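PDB 7LUU: subclass B3 metallo-beta-lactamase, which probably hydrolyses the beta-lactam ring of beta-lactam antibiotics with two zinc ions held in its active site. Local coordinates for residues E62-N67 with K218-A223; A74-A79 with G92-A97; V78-T83 with L108-R113; V88-A93 with M205-N210; K116-T121 with A133-T138. All coordinates share one frame; numbering follows the deposited sequence. Where two conformers were deposited one is given.

Interaction 1: residues E62-N67 with K218-A223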
# COMPACT_ATOMS: atom_id res chain seq x y z
N GLU A 62 0.56 -17.27 0.97
CA GLU A 62 -0.75 -17.95 1.08
C GLU A 62 -1.68 -17.38 0.02
O GLU A 62 -1.61 -16.19 -0.31
CB GLU A 62 -1.40 -17.74 2.47
CG GLU A 62 -0.65 -18.47 3.58
CD GLU A 62 -1.24 -18.32 4.97
OE1 GLU A 62 -1.31 -17.20 5.48
OE2 GLU A 62 -1.61 -19.37 5.56
N ARG A 63 -2.56 -18.25 -0.51
CA ARG A 63 -3.66 -17.82 -1.38
C ARG A 63 -4.71 -17.15 -0.51
O ARG A 63 -5.05 -17.64 0.58
CB ARG A 63 -4.29 -19.01 -2.13
CG ARG A 63 -5.47 -18.61 -3.03
CD ARG A 63 -6.33 -19.88 -3.41
NE ARG A 63 -5.44 -20.93 -3.87
CZ ARG A 63 -4.86 -20.95 -5.05
NH1 ARG A 63 -5.07 -19.97 -5.91
NH2 ARG A 63 -4.04 -21.95 -5.39
N VAL A 64 -5.20 -15.99 -0.96
CA VAL A 64 -6.30 -15.29 -0.31
C VAL A 64 -7.60 -15.88 -0.81
O VAL A 64 -8.41 -16.42 -0.05
CB VAL A 64 -6.23 -13.79 -0.60
CG1 VAL A 64 -7.40 -13.00 0.02
CG2 VAL A 64 -4.95 -13.17 0.05
N PHE A 65 -7.81 -15.78 -2.12
CA PHE A 65 -9.00 -16.31 -2.74
C PHE A 65 -8.71 -16.32 -4.23
O PHE A 65 -8.09 -15.39 -4.75
CB PHE A 65 -10.23 -15.46 -2.44
CG PHE A 65 -11.50 -16.06 -2.91
CD1 PHE A 65 -12.08 -17.09 -2.17
CD2 PHE A 65 -12.13 -15.61 -4.06
CE1 PHE A 65 -13.28 -17.67 -2.58
CE2 PHE A 65 -13.38 -16.20 -4.49
CZ PHE A 65 -13.90 -17.24 -3.78
N GLY A 66 -9.09 -17.38 -4.90
CA GLY A 66 -8.96 -17.26 -6.36
C GLY A 66 -7.52 -17.18 -6.76
O GLY A 66 -6.66 -17.86 -6.22
N ASN A 67 -7.28 -16.20 -7.63
CA ASN A 67 -6.02 -15.88 -8.24
C ASN A 67 -5.14 -14.96 -7.40
O ASN A 67 -4.11 -14.52 -7.89
CB ASN A 67 -6.29 -15.22 -9.62
CG ASN A 67 -7.00 -13.78 -9.57
OD1 ASN A 67 -7.47 -13.26 -8.55
ND2 ASN A 67 -7.12 -13.19 -10.77
N LYS A 218 -15.24 -12.72 -5.10
CA LYS A 218 -15.17 -11.87 -3.90
C LYS A 218 -14.48 -10.58 -4.27
O LYS A 218 -13.48 -10.59 -5.00
CB LYS A 218 -14.37 -12.48 -2.77
CG LYS A 218 -15.09 -13.69 -2.15
CD LYS A 218 -14.26 -14.14 -0.90
CE LYS A 218 -14.72 -15.46 -0.30
NZ LYS A 218 -16.01 -15.13 0.39
N ALA A 219 -14.99 -9.49 -3.75
CA ALA A 219 -14.41 -8.17 -3.94
C ALA A 219 -13.30 -7.95 -2.92
O ALA A 219 -13.57 -7.91 -1.70
CB ALA A 219 -15.49 -7.12 -3.75
N ILE A 220 -12.05 -7.84 -3.39
CA ILE A 220 -10.91 -7.66 -2.49
C ILE A 220 -10.52 -6.18 -2.51
O ILE A 220 -10.47 -5.52 -3.58
CB ILE A 220 -9.71 -8.52 -2.94
CG1 ILE A 220 -10.15 -10.02 -2.94
CG2 ILE A 220 -8.56 -8.32 -2.01
CD1 ILE A 220 -8.92 -10.95 -3.35
N VAL A 221 -10.16 -5.65 -1.34
CA VAL A 221 -9.66 -4.29 -1.23
C VAL A 221 -8.29 -4.37 -0.57
O VAL A 221 -8.18 -4.89 0.54
CB VAL A 221 -10.59 -3.45 -0.34
CG1 VAL A 221 -10.00 -2.03 -0.11
CG2 VAL A 221 -11.94 -3.33 -1.06
N PHE A 222 -7.26 -3.76 -1.22
CA PHE A 222 -5.95 -3.60 -0.59
C PHE A 222 -5.89 -2.15 -0.20
O PHE A 222 -5.75 -1.27 -1.08
CB PHE A 222 -4.84 -4.00 -1.58
CG PHE A 222 -3.45 -4.09 -0.92
CD1 PHE A 222 -2.88 -2.97 -0.34
CD2 PHE A 222 -2.76 -5.33 -0.82
CE1 PHE A 222 -1.63 -3.02 0.20
CE2 PHE A 222 -1.49 -5.38 -0.29
CZ PHE A 222 -0.91 -4.24 0.24
N ALA A 223 -6.08 -1.88 1.10
CA ALA A 223 -6.27 -0.51 1.62
C ALA A 223 -4.94 0.12 1.96
O ALA A 223 -4.10 -0.52 2.61
CB ALA A 223 -7.16 -0.53 2.89
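An aliphatic-aromatic contact joins two sheets here: Phe65 and Val64, on an edge strand of the N-terminal sheet, meet Lys218 and Ile220 of strand 216-223 in the other. The two sheets packed face to face are the core of the alpha-beta/beta-alpha sandwich of metallo-beta-lactamases, and this contact lies toward one margin of it, away from the zinc site. Lys218 lays its methylene chain across one face of the Phe65 ring, the two side chains crossing at about a right angle. Lys218 CD stands 3.8 Å from the centroid of the Phe65 ring, only 9° off the normal, a well-centred CH-pi contact, and Lys218 CE goes on to lie 3.5 Å from Phe65 CE1. There the chain bends at its last torsion, and Lys218 NZ ends 5.2 Å from the centroid of the Phe65 ring, so any cation-pi attraction is weak. A classic beta bulge explains how neighbouring residues can share one side: Val64 and Phe65 both face Ser68, and both send their side chains toward strand 216-223. The turn that follows is braced by Arg63, whose NH1 donates to Gly66 O at 2.7 Å, with the oxygen near the guanidinium plane; Gly66 N in turn bonds to Glu213. Alongside, next to Ile262 and Leu70, the interface closes with methyl against methyl, Val64 CG1 at 4.2 Å from Ile220 CD1.

Interaction 2: residues A74-A79 with G92-A97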
# COMPACT_ATOMS: atom_id res chain seq x y z
N ALA A 74 4.93 -10.38 8.37
CA ALA A 74 3.99 -10.26 9.48
C ALA A 74 3.53 -8.84 9.65
O ALA A 74 2.37 -8.60 10.03
CB ALA A 74 4.64 -10.78 10.77
N GLY A 75 4.39 -7.87 9.38
CA GLY A 75 4.02 -6.48 9.65
C GLY A 75 3.77 -5.60 8.42
O GLY A 75 3.41 -4.41 8.58
N LEU A 76 3.92 -6.15 7.21
CA LEU A 76 3.76 -5.35 5.97
C LEU A 76 3.15 -6.25 4.93
O LEU A 76 3.73 -7.29 4.56
CB LEU A 76 5.15 -4.83 5.49
CG LEU A 76 5.85 -3.82 6.42
CD1 LEU A 76 7.29 -3.57 6.00
CD2 LEU A 76 5.05 -2.50 6.39
N SER A 77 2.03 -5.82 4.39
CA SER A 77 1.33 -6.61 3.38
C SER A 77 1.91 -6.37 2.00
O SER A 77 2.15 -5.22 1.61
CB SER A 77 -0.16 -6.25 3.35
OG SER A 77 -0.74 -6.51 4.64
N VAL A 78 2.09 -7.46 1.26
CA VAL A 78 2.40 -7.40 -0.18
C VAL A 78 1.50 -8.42 -0.87
O VAL A 78 1.46 -9.59 -0.46
CB VAL A 78 3.89 -7.75 -0.46
CG1 VAL A 78 4.20 -7.69 -1.98
CG2 VAL A 78 4.83 -6.83 0.39
N ALA A 79 0.74 -7.98 -1.88
CA ALA A 79 -0.19 -8.91 -2.57
C ALA A 79 0.35 -9.28 -3.94
O ALA A 79 1.16 -8.56 -4.52
CB ALA A 79 -1.58 -8.28 -2.75
N GLY A 92 5.90 -3.05 -1.92
CA GLY A 92 7.24 -3.64 -2.02
C GLY A 92 7.99 -3.66 -0.70
O GLY A 92 9.18 -3.98 -0.71
N ALA A 93 7.35 -3.35 0.42
CA ALA A 93 8.01 -3.33 1.73
C ALA A 93 9.32 -2.52 1.68
O ALA A 93 9.42 -1.49 0.98
CB ALA A 93 8.19 -4.77 2.27
N LEU A 94 10.30 -2.92 2.53
CA LEU A 94 11.57 -2.19 2.66
C LEU A 94 12.55 -2.60 1.55
O LEU A 94 12.35 -3.60 0.86
CB LEU A 94 12.20 -2.54 4.00
CG LEU A 94 11.42 -2.03 5.23
CD1 LEU A 94 12.12 -2.66 6.46
CD2 LEU A 94 11.61 -0.61 5.33
N PRO A 95 13.62 -1.83 1.33
CA PRO A 95 14.54 -2.21 0.24
C PRO A 95 15.08 -3.65 0.38
O PRO A 95 15.17 -4.40 -0.61
CB PRO A 95 15.67 -1.17 0.36
CG PRO A 95 14.88 0.10 0.90
CD PRO A 95 13.99 -0.51 1.95
N GLN A 96 15.49 -4.05 1.59
CA GLN A 96 16.04 -5.38 1.75
C GLN A 96 14.97 -6.47 1.65
O GLN A 96 15.34 -7.64 1.60
CB GLN A 96 16.77 -5.46 3.10
CG GLN A 96 15.85 -5.35 4.34
CD GLN A 96 15.72 -3.91 4.90
OE1 GLN A 96 15.63 -2.91 4.16
NE2 GLN A 96 15.68 -3.82 6.23
N ALA A 97 13.68 -6.09 1.56
CA ALA A 97 12.63 -7.10 1.40
C ALA A 97 12.48 -7.55 -0.03
O ALA A 97 11.82 -8.57 -0.28
CB ALA A 97 11.28 -6.56 1.84
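Ala93 puts its methyl group like a small knob between Leu76 and Val78, two residues whose side chains leave the same side of an extended segment. Ser77, between them, turns the other way. One wall of the hollow is Leu76 CD1, 4.0 Å from Ala93 CB; the other is Val78 CG2, 4.4 Å from the same Ala93 CB. Val78 CG2 also approaches the backbone, 4.3 Å from Ala93 N. The match runs in both directions, because Leu76 CD1 is itself a bump that settles between Ala93 CB and Leu94 CG, the latter at 4.5 Å. With CG of Leu76 anti to its carbonyl carbon (chi1 -65°), the branch is carried out toward Leu94. Ala93 has a positive phi of 50°, a sharp change of direction in the chain that helps bring its methyl round to this side. In the metallo-beta-lactamase fold these are the two loops flanking a hairpin: residues 74-79 lead into strand 79-82, while the loop 92-97 runs from strand 87-90 to helix 98-107. The contact is apolar packing, with no hydrogen bond crossing between them. Trp55 of helix 49-55 touches both leucines. Leu76 also reaches the active site, its side chain about 4 Å from those of the zinc ligands His127 and His267 and about 5 Å from a zinc ion.

Interaction 3: residues V78-T83 with L108-R113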
# COMPACT_ATOMS: atom_id res chain seq x y z
N VAL A 78 2.09 -7.46 1.26
CA VAL A 78 2.40 -7.40 -0.18
C VAL A 78 1.50 -8.42 -0.87
O VAL A 78 1.46 -9.59 -0.46
CB VAL A 78 3.89 -7.75 -0.46
CG1 VAL A 78 4.20 -7.69 -1.98
CG2 VAL A 78 4.83 -6.83 0.39
N ALA A 79 0.74 -7.98 -1.88
CA ALA A 79 -0.19 -8.91 -2.57
C ALA A 79 0.35 -9.28 -3.94
O ALA A 79 1.16 -8.56 -4.52
CB ALA A 79 -1.58 -8.28 -2.75
N LEU A 80 -0.11 -10.42 -4.46
CA LEU A 80 0.28 -10.92 -5.80
C LEU A 80 -1.01 -11.38 -6.46
O LEU A 80 -1.78 -12.14 -5.86
CB LEU A 80 1.29 -12.08 -5.70
CG LEU A 80 1.59 -12.64 -7.07
CD1 LEU A 80 2.61 -11.68 -7.76
CD2 LEU A 80 2.23 -14.02 -6.81
N ILE A 81 -1.30 -10.85 -7.65
CA ILE A 81 -2.50 -11.24 -8.41
C ILE A 81 -2.05 -11.92 -9.68
O ILE A 81 -1.29 -11.33 -10.46
CB ILE A 81 -3.36 -10.01 -8.76
CG1 ILE A 81 -3.70 -9.23 -7.49
CG2 ILE A 81 -4.65 -10.43 -9.58
CD1 ILE A 81 -4.31 -7.86 -7.83
N ASP A 82 -2.54 -13.13 -9.91
CA ASP A 82 -2.30 -13.84 -11.16
C ASP A 82 -3.46 -13.55 -12.11
O ASP A 82 -4.55 -14.11 -11.97
CB ASP A 82 -2.13 -15.33 -10.89
CG ASP A 82 -2.02 -16.14 -12.16
OD1 ASP A 82 -1.92 -15.50 -13.23
OD2 ASP A 82 -2.14 -17.42 -12.05
N THR A 83 -3.21 -12.73 -13.15
CA THR A 83 -4.32 -12.22 -13.96
C THR A 83 -4.65 -13.12 -15.15
O THR A 83 -5.65 -12.87 -15.82
CB THR A 83 -3.99 -10.84 -14.51
OG1 THR A 83 -2.99 -11.02 -15.53
CG2 THR A 83 -3.36 -9.90 -13.40
N LEU A 108 5.32 -19.95 -4.32
CA LEU A 108 3.97 -20.19 -4.82
C LEU A 108 3.97 -20.82 -6.21
O LEU A 108 2.88 -21.10 -6.72
CB LEU A 108 3.18 -18.89 -4.87
CG LEU A 108 2.87 -18.25 -3.50
CD1 LEU A 108 2.12 -16.90 -3.75
CD2 LEU A 108 1.93 -19.20 -2.73
N GLY A 109 5.13 -20.97 -6.85
CA GLY A 109 5.24 -21.57 -8.16
C GLY A 109 5.24 -20.60 -9.30
O GLY A 109 5.10 -21.03 -10.45
N PHE A 110 5.43 -19.31 -9.04
CA PHE A 110 5.38 -18.30 -10.09
C PHE A 110 6.79 -17.83 -10.45
O PHE A 110 7.73 -17.91 -9.64
CB PHE A 110 4.54 -17.10 -9.61
CG PHE A 110 3.06 -17.40 -9.44
CD1 PHE A 110 2.26 -17.58 -10.54
CD2 PHE A 110 2.49 -17.40 -8.19
CE1 PHE A 110 0.91 -17.83 -10.42
CE2 PHE A 110 1.11 -17.67 -8.04
CZ PHE A 110 0.34 -17.89 -9.14
N ASP A 111 6.91 -17.30 -11.68
CA ASP A 111 8.16 -16.70 -12.16
C ASP A 111 8.03 -15.20 -12.01
O ASP A 111 7.16 -14.60 -12.67
CB ASP A 111 8.37 -17.08 -13.63
CG ASP A 111 9.72 -16.65 -14.16
OD1 ASP A 111 10.38 -15.77 -13.56
OD2 ASP A 111 10.11 -17.21 -15.24
N PRO A 112 8.89 -14.56 -11.21
CA PRO A 112 8.82 -13.10 -11.04
C PRO A 112 9.00 -12.35 -12.34
O PRO A 112 8.53 -11.21 -12.43
CB PRO A 112 9.98 -12.81 -10.08
CG PRO A 112 10.09 -14.09 -9.25
CD PRO A 112 9.82 -15.18 -10.24
N ARG A 113 9.64 -12.95 -13.35
CA ARG A 113 9.75 -12.27 -14.64
C ARG A 113 8.39 -12.03 -15.28
O ARG A 113 8.30 -11.23 -16.24
CB ARG A 113 10.64 -13.10 -15.58
CG ARG A 113 12.12 -13.02 -15.17
CD ARG A 113 13.01 -13.98 -16.04
NE ARG A 113 12.64 -15.33 -15.72
CZ ARG A 113 13.31 -16.37 -16.19
NH1 ARG A 113 12.92 -17.57 -15.84
NH2 ARG A 113 14.35 -16.17 -17.06
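Asp82 sets a carboxylate oxygen against the rim of an aromatic ring: OD2 lies 3.5 Å from Phe110 CE1, at the ring edge and near its plane. The carboxylate is turned steeply, its plane 76° from that of the ring. Since the hydrogens at a phenyl rim carry a slight positive charge, the approach is plausibly mildly attractive. The other carboxylate oxygen, OD1, takes a hydrogen bond from Gly84 N in the turn beyond the strand, which limits how the group can rotate; a glycerol, probably from the crystallisation liquor, is hydrogen-bonded to it too. Two residues earlier on the same side of strand 79-82, Leu80 presses CD2 to within 3.7 Å of Phe110 CD2, so the ring spans both side chains. Leu80 CD2 also meets Leu108 CD1 at 4.2 Å. Phe110 stands in the link of a beta-alpha-beta crossover, in which helix 98-107 connects the parallel neighbours 87-90 and 115-119. A Schellman motif ends that helix, with Gly109 at positive phi, and this turn delivers Leu108 and Phe110 to the sheet together. Tyr69, on the adjoining strand, stacks edge-to-face with Phe110. Farther along, Asp111 makes an Asx turn, its OD1 accepting from Arg113 N at 2.9 Å. The Arg113 side chain folds back side-on in a salt bridge, Arg113 NE to Asp111 OD1 at 3.2 Å and Arg113 NH1 to Asp111 OD2 at 2.9 Å.

Interaction 4: residues V88-A93 with M205-N210; sequences VLIDGA and MTWSWN
Trp209, whose six-membered ring meets Ile90, has its one polar side-chain atom secured outside the contact: NE1 is hydrogen-bonded to Ser68 OG, which ties the indole to strand 68-70. This is the middle of the metallo-beta-lactamase sandwich, where strand 87-90 of one sheet faces strand 205-213 of the other. Ile90 is the residue of 88-93 that makes the contact, reaching across with two branches that go to two different tryptophans. Its CD1 comes within 3.5 Å of Trp209 CZ3 and 3.7 Å of CH2 in the same ring. Ile90 CG2 lies 3.9 Å from Trp207 CD1. The fork is at CB; chi1 of -55°, with CG1 anti to the carbonyl carbon, aims the longer arm at Trp209 and leaves CG2 for Trp207. Since the side chains of alternate residues on strand 205-213 face the same way, both indoles point into the interface with Ser208 turned out behind them. Phe222 and Leu119 also touch Ile90, enclosing it in apolar groups. Neither zinc is close, the nearer being about 12 Å from the Ile90 side chain. A face of the Trp207 ring is covered from within its own strand by Met205, whose CG sits 3.7 Å above the ring plane, offset toward the rim.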
# COMPACT_ATOMS: atom_id res chain seq x y z
N VAL A 88 0.56 -9.23 -11.01
CA VAL A 88 0.59 -7.86 -10.45
C VAL A 88 0.97 -7.96 -8.98
O VAL A 88 0.36 -8.74 -8.23
CB VAL A 88 -0.81 -7.22 -10.55
CG1 VAL A 88 -0.80 -5.88 -9.92
CG2 VAL A 88 -1.23 -7.06 -12.02
N LEU A 89 1.95 -7.17 -8.55
CA LEU A 89 2.28 -7.05 -7.12
C LEU A 89 1.68 -5.77 -6.59
O LEU A 89 1.60 -4.79 -7.34
CB LEU A 89 3.80 -6.97 -7.04
CG LEU A 89 4.66 -7.61 -5.99
CD1 LEU A 89 4.37 -9.05 -5.60
CD2 LEU A 89 6.08 -7.58 -6.60
N ILE A 90 1.35 -5.74 -5.30
CA ILE A 90 0.92 -4.55 -4.60
C ILE A 90 1.89 -4.33 -3.45
O ILE A 90 2.00 -5.17 -2.54
CB ILE A 90 -0.52 -4.67 -4.07
CG1 ILE A 90 -1.40 -5.01 -5.28
CG2 ILE A 90 -0.88 -3.27 -3.46
CD1 ILE A 90 -2.97 -4.92 -4.94
N ASP A 91 2.58 -3.18 -3.53
CA ASP A 91 3.62 -2.70 -2.60
C ASP A 91 4.89 -3.56 -2.63
O ASP A 91 4.99 -4.59 -3.33
CB ASP A 91 3.04 -2.53 -1.18
CG ASP A 91 2.26 -1.22 -1.04
OD1 ASP A 91 2.43 -0.30 -1.89
OD2 ASP A 91 1.51 -1.09 -0.09
N GLY A 92 5.90 -3.05 -1.92
CA GLY A 92 7.24 -3.64 -2.02
C GLY A 92 7.99 -3.66 -0.70
O GLY A 92 9.18 -3.98 -0.71
N ALA A 93 7.35 -3.35 0.42
CA ALA A 93 8.01 -3.33 1.73
C ALA A 93 9.32 -2.52 1.68
O ALA A 93 9.42 -1.49 0.98
CB ALA A 93 8.19 -4.77 2.27
N MET A 205 -3.19 5.59 -1.91
CA MET A 205 -4.12 5.03 -2.89
C MET A 205 -4.45 3.60 -2.51
O MET A 205 -3.57 2.84 -2.09
CB MET A 205 -3.53 5.09 -4.31
CG MET A 205 -4.52 4.52 -5.41
SD MET A 205 -4.12 5.28 -7.02
CE MET A 205 -5.29 6.66 -6.97
N THR A 206 -5.72 3.23 -2.68
CA THR A 206 -6.28 1.92 -2.37
C THR A 206 -6.67 1.25 -3.68
O THR A 206 -7.04 1.91 -4.64
CB THR A 206 -7.49 2.14 -1.44
OG1 THR A 206 -7.02 2.58 -0.18
CG2 THR A 206 -8.39 0.86 -1.28
N TRP A 207 -6.54 -0.07 -3.73
CA TRP A 207 -6.78 -0.85 -4.94
C TRP A 207 -7.87 -1.86 -4.69
O TRP A 207 -7.80 -2.57 -3.69
CB TRP A 207 -5.45 -1.57 -5.31
CG TRP A 207 -4.26 -0.62 -5.33
CD1 TRP A 207 -3.38 -0.34 -4.28
CD2 TRP A 207 -3.94 0.28 -6.39
NE1 TRP A 207 -2.47 0.63 -4.70
CE2 TRP A 207 -2.81 1.05 -5.96
CE3 TRP A 207 -4.49 0.51 -7.68
CZ2 TRP A 207 -2.20 2.00 -6.79
CZ3 TRP A 207 -3.89 1.43 -8.48
CH2 TRP A 207 -2.75 2.19 -8.03
N SER A 208 -8.78 -2.05 -5.67
CA SER A 208 -9.80 -3.07 -5.50
C SER A 208 -9.95 -3.91 -6.76
O SER A 208 -9.75 -3.43 -7.89
CB SER A 208 -11.17 -2.42 -5.13
OG SER A 208 -11.64 -1.63 -6.25
N TRP A 209 -10.34 -5.16 -6.55
CA TRP A 209 -10.57 -6.02 -7.69
C TRP A 209 -11.34 -7.25 -7.24
O TRP A 209 -11.40 -7.57 -6.05
CB TRP A 209 -9.20 -6.43 -8.30
CG TRP A 209 -8.40 -7.41 -7.42
CD1 TRP A 209 -8.32 -8.78 -7.51
CD2 TRP A 209 -7.58 -7.03 -6.29
NE1 TRP A 209 -7.48 -9.28 -6.52
CE2 TRP A 209 -6.98 -8.23 -5.79
CE3 TRP A 209 -7.24 -5.82 -5.73
CZ2 TRP A 209 -6.13 -8.25 -4.66
CZ3 TRP A 209 -6.34 -5.82 -4.58
CH2 TRP A 209 -5.82 -7.05 -4.08
N ASN A 210 -11.90 -7.97 -8.21
CA ASN A 210 -12.59 -9.24 -7.97
C ASN A 210 -11.64 -10.42 -8.15
O ASN A 210 -10.83 -10.45 -9.09
CB ASN A 210 -13.75 -9.40 -8.95
CG ASN A 210 -15.05 -8.78 -8.46
OD1 ASN A 210 -15.12 -8.28 -7.33
ND2 ASN A 210 -16.11 -8.82 -9.31

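Interaction 5: residues K116-T121 with A133-T138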
# COMPACT_ATOMS: atom_id res chain seq x y z
N LYS A 116 4.07 -7.84 -14.30
CA LYS A 116 3.93 -6.77 -15.27
C LYS A 116 3.75 -5.41 -14.61
O LYS A 116 4.09 -4.39 -15.21
CB LYS A 116 2.70 -7.05 -16.15
CG LYS A 116 2.92 -8.34 -17.02
CD LYS A 116 4.14 -8.18 -17.96
CE LYS A 116 4.66 -9.44 -18.87
NZ LYS A 116 6.18 -9.79 -18.76
N PHE A 117 3.14 -5.38 -13.44
CA PHE A 117 2.84 -4.11 -12.76
C PHE A 117 3.10 -4.28 -11.28
O PHE A 117 2.82 -5.34 -10.71
CB PHE A 117 1.38 -3.66 -12.94
CG PHE A 117 1.03 -3.31 -14.35
CD1 PHE A 117 1.45 -2.10 -14.89
CD2 PHE A 117 0.30 -4.18 -15.12
CE1 PHE A 117 1.15 -1.79 -16.21
CE2 PHE A 117 0.01 -3.89 -16.44
CZ PHE A 117 0.43 -2.66 -16.98
N ILE A 118 3.56 -3.20 -10.64
CA ILE A 118 3.67 -3.13 -9.19
C ILE A 118 2.84 -1.91 -8.78
O ILE A 118 3.14 -0.77 -9.19
CB ILE A 118 5.14 -2.99 -8.73
CG1 ILE A 118 5.99 -4.21 -9.17
CG2 ILE A 118 5.20 -2.82 -7.18
CD1 ILE A 118 7.52 -3.81 -9.19
N LEU A 119 1.76 -2.15 -8.02
CA LEU A 119 0.89 -1.04 -7.57
C LEU A 119 1.43 -0.48 -6.24
O LEU A 119 1.91 -1.23 -5.41
CB LEU A 119 -0.57 -1.53 -7.39
CG LEU A 119 -1.06 -2.41 -8.56
CD1 LEU A 119 -2.55 -2.69 -8.26
CD2 LEU A 119 -0.91 -1.82 -9.94
N SER A 120 1.37 0.83 -6.04
CA SER A 120 1.94 1.46 -4.84
C SER A 120 0.84 2.18 -4.03
O SER A 120 0.18 3.07 -4.57
CB SER A 120 3.04 2.46 -5.24
OG SER A 120 3.49 3.22 -4.13
N THR A 121 0.69 1.80 -2.73
CA THR A 121 -0.30 2.50 -1.92
C THR A 121 0.19 3.85 -1.43
O THR A 121 -0.65 4.73 -1.11
CB THR A 121 -0.72 1.66 -0.68
OG1 THR A 121 0.40 1.33 0.16
CG2 THR A 121 -1.49 0.35 -1.12
N ALA A 133 13.80 -2.00 -6.65
CA ALA A 133 14.51 -3.25 -6.88
C ALA A 133 13.61 -4.24 -7.61
O ALA A 133 14.07 -4.99 -8.48
CB ALA A 133 15.01 -3.83 -5.55
N LEU A 134 12.36 -4.34 -7.16
CA LEU A 134 11.42 -5.29 -7.78
C LEU A 134 11.17 -4.94 -9.24
O LEU A 134 11.14 -5.81 -10.11
CB LEU A 134 10.06 -5.32 -7.02
CG LEU A 134 10.18 -5.86 -5.59
CD1 LEU A 134 8.93 -5.48 -4.81
CD2 LEU A 134 10.41 -7.38 -5.69
N ALA A 135 11.04 -3.64 -9.53
CA ALA A 135 10.85 -3.22 -10.91
C ALA A 135 12.08 -3.55 -11.74
O ALA A 135 11.95 -3.98 -12.90
CB ALA A 135 10.49 -1.72 -10.99
N ARG A 136 13.27 -3.29 -11.19
CA ARG A 136 14.51 -3.61 -11.89
C ARG A 136 14.55 -5.09 -12.25
O ARG A 136 14.84 -5.47 -13.40
CB ARG A 136 15.71 -3.24 -11.02
CG ARG A 136 17.10 -3.73 -11.61
CD ARG A 136 18.21 -3.52 -10.60
NE ARG A 136 17.96 -4.31 -9.41
CZ ARG A 136 18.63 -4.16 -8.25
NH1 ARG A 136 18.29 -4.87 -7.17
NH2 ARG A 136 19.55 -3.24 -8.16
N ASP A 137 14.25 -5.94 -11.28
CA ASP A 137 14.49 -7.37 -11.47
C ASP A 137 13.43 -8.02 -12.35
O ASP A 137 13.72 -9.03 -13.03
CB ASP A 137 14.52 -8.07 -10.10
CG ASP A 137 15.89 -7.89 -9.33
OD1 ASP A 137 16.75 -7.07 -9.73
OD2 ASP A 137 16.11 -8.64 -8.34
N THR A 138 12.25 -7.46 -12.39
CA THR A 138 11.09 -8.05 -13.10
C THR A 138 10.76 -7.39 -14.43
O THR A 138 10.13 -8.05 -15.28
CB THR A 138 9.80 -7.97 -12.30
OG1 THR A 138 9.43 -6.62 -12.05
CG2 THR A 138 9.90 -8.69 -10.94
O HOH W 1 7.65 -7.79 -16.62
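Ile118 makes the apolar part of this contact with a single methyl. Its CD1 touches Leu134 CB at 3.7 Å and Ala135 CB at 4.1 Å, and it lies 3.5 Å from Ala135 N, so the tip of the isoleucine rests against the helix backbone between two side chains. CG1 of Ile118 is anti to the carbonyl carbon (chi1 -61°) and chi2 is extended, which pushes CD1 straight out from the strand. Strand 116-119 and helix 133-138 run antiparallel (177°), their axes 9.5 Å apart. Together with the next strand, 141-144, they form a beta-alpha-beta crossover, the helix covering the outer face of the N-terminal sheet. The connection from strand to helix carries the zinc ligands Glu122, His124, Asp126 and His127, matching the His-x-His-x-Asp-His motif of this family with glutamate in the first place. Of the hydrogen bonds, those on Leu134 O stand out: Thr138 OG1 donates to it at 2.7 Å and Thr138 N at 3.0 Å, from opposite faces of the carbonyl plane. Thr138 OG1 also bonds to Ala140 N, pinning the hydroxyl at the end of the helix. A salt bridge between Arg136 and Asp137 lies on the exposed side of the helix, where Arg136 also pairs with Asp41. Water provides the one polar link across the contact, accepting from Lys116 NZ at a long 3.3 Å and donating to Thr138 O at 2.8 Å.

Interactions 1 and 4 both hold the two sheets together, their centres about 10 Å apart; within the second sheet their strands are neighbours, with Ile220 N 2.7 Å from Trp209 O, a probable hydrogen bond. Interactions 3 and 5 lie on the other face of the first sheet, packing a turn and a helix against it. Strand 87-90 connects the groups: Ile81 N lies 2.8 Å from Val88 O, and Leu89 O 2.7 Å from Leu119 N. Interaction 2 is the one that reaches the zinc ligands directly. Asp91 OD2, 2.7 Å from Thr121 OG1, joins the 88-93 segment to the residue preceding the zinc ligand Glu122, and Phe222 CE1 packs 3.6 Å from Thr121 CG2.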